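Local coordinates for protein V-type ATP synthase alpha chain (Nanoarchaeum equitans Kin4-M, PDB 5BN3) that is the nucleotide-binding subunit A (alpha chain) of an archaeal V-type ATP synthase, with a P-loop NTPase domain that here holds ADP, at residues Ala240-Val245 with Ser314-Ala319. Numbering follows the deposited sequence.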
# COMPACT_ATOMS: atom_id res chain seq x y z
N ALA A 240 -23.19 21.25 28.29
CA ALA A 240 -24.07 20.08 28.24
C ALA A 240 -25.08 20.06 29.38
O ALA A 240 -24.76 20.40 30.52
CB ALA A 240 -23.28 18.80 28.22
N ASP A 241 -26.30 19.66 29.06
CA ASP A 241 -27.34 19.47 30.06
C ASP A 241 -27.01 18.19 30.81
O ASP A 241 -27.35 17.09 30.37
CB ASP A 241 -28.70 19.38 29.37
CG ASP A 241 -29.86 19.50 30.34
OD1 ASP A 241 -29.63 19.87 31.51
OD2 ASP A 241 -31.01 19.24 29.92
N SER A 242 -26.32 18.33 31.94
CA SER A 242 -25.80 17.18 32.68
C SER A 242 -25.54 17.54 34.14
O SER A 242 -25.23 18.68 34.46
CB SER A 242 -24.50 16.70 32.02
OG SER A 242 -24.03 15.51 32.63
N ASP A 243 -25.68 16.55 35.02
CA ASP A 243 -25.39 16.75 36.44
C ASP A 243 -23.88 16.77 36.68
O ASP A 243 -23.37 17.60 37.43
CB ASP A 243 -26.02 15.64 37.28
CG ASP A 243 -27.54 15.64 37.21
OD1 ASP A 243 -28.14 16.73 37.31
OD2 ASP A 243 -28.13 14.55 37.05
N ILE A 244 -23.18 15.85 36.03
CA ILE A 244 -21.75 15.69 36.21
C ILE A 244 -21.04 15.62 34.86
O ILE A 244 -21.53 14.98 33.93
CB ILE A 244 -21.43 14.41 37.02
CG1 ILE A 244 -22.02 14.51 38.43
CG2 ILE A 244 -19.93 14.17 37.11
CD1 ILE A 244 -21.40 15.61 39.26
N VAL A 245 -19.90 16.30 34.75
CA VAL A 245 -19.07 16.23 33.55
C VAL A 245 -17.68 15.71 33.91
O VAL A 245 -17.03 16.23 34.82
CB VAL A 245 -18.93 17.61 32.88
CG1 VAL A 245 -17.94 17.56 31.73
CG2 VAL A 245 -20.27 18.10 32.39
N SER A 314 -27.26 12.09 35.88
CA SER A 314 -26.85 12.01 34.48
C SER A 314 -25.41 12.50 34.37
O SER A 314 -25.06 13.55 34.91
CB SER A 314 -27.77 12.84 33.59
OG SER A 314 -27.66 14.22 33.88
N VAL A 315 -24.58 11.71 33.69
CA VAL A 315 -23.15 11.98 33.59
C VAL A 315 -22.73 11.96 32.13
O VAL A 315 -23.26 11.18 31.33
CB VAL A 315 -22.34 10.92 34.36
CG1 VAL A 315 -20.86 11.27 34.40
CG2 VAL A 315 -22.87 10.77 35.78
N VAL A 316 -21.78 12.82 31.77
CA VAL A 316 -21.13 12.73 30.47
C VAL A 316 -19.62 12.59 30.63
O VAL A 316 -19.00 13.30 31.43
CB VAL A 316 -21.48 13.93 29.54
CG1 VAL A 316 -21.17 15.24 30.22
CG2 VAL A 316 -20.73 13.82 28.22
N VAL A 317 -19.04 11.64 29.91
CA VAL A 317 -17.59 11.49 29.87
C VAL A 317 -17.08 11.89 28.49
O VAL A 317 -17.53 11.36 27.48
CB VAL A 317 -17.16 10.04 30.16
CG1 VAL A 317 -15.70 9.85 29.81
CG2 VAL A 317 -17.38 9.70 31.61
N ASN A 318 -16.15 12.85 28.47
CA ASN A 318 -15.45 13.21 27.24
C ASN A 318 -14.04 12.63 27.27
O ASN A 318 -13.28 12.90 28.20
CB ASN A 318 -15.39 14.73 27.07
CG ASN A 318 -16.76 15.39 27.08
OD1 ASN A 318 -17.24 15.82 28.13
ND2 ASN A 318 -17.38 15.49 25.92
N ALA A 319 -13.69 11.84 26.26
CA ALA A 319 -12.36 11.24 26.19
C ALA A 319 -11.57 11.75 24.99
O ALA A 319 -11.93 11.48 23.84
CB ALA A 319 -12.46 9.73 26.15
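S314, first residue of its strand, meets D243, just before the neighbouring one, and most of the polar contact gathers on this pair. The backbone N of S314 points almost straight at OD2 of D243 (2.9 Å, 175° at the hydrogen), reaching the carboxylate oxygen on its anti side. The S314 hydroxyl sits between its own backbone N and carbonyl carbon (chi1 65°), where OG accepts the N-H of D243 at 3.3 Å and gives a weak bond to the same OD2. The carbonyl O of S314 takes the N-H of I244 at 3.2 Å. Two residues further along, V316 N donates to I244 O (3.1 Å). I244 thus bridges S314 and V316, as in a parallel ladder, here between strands 244-250 and 314-320 of the P-loop NTPase sheet. Strand 370-379 flanks 314-320, pairing with V315 through S372 and T374, and V315, S372 and T374 form a magnesium site. I244 O has a second donor, OG of S242, 2.9 Å away and well above the carbonyl plane. V316 CG1 stands between the backbone N and carbonyl carbon (chi1 54°), touching I244 O and S242 OG and lying 3.7 Å from V245 CG2; F200 lies against V316. I244 and V315 run side by side on the opposite face. Helix 229-239 packs on V245 and N318. N318 OD1 comes near V245 CG1 and is buried with no polar partner in the model, whereas ND2 bonds OD1 of N233 on that helix.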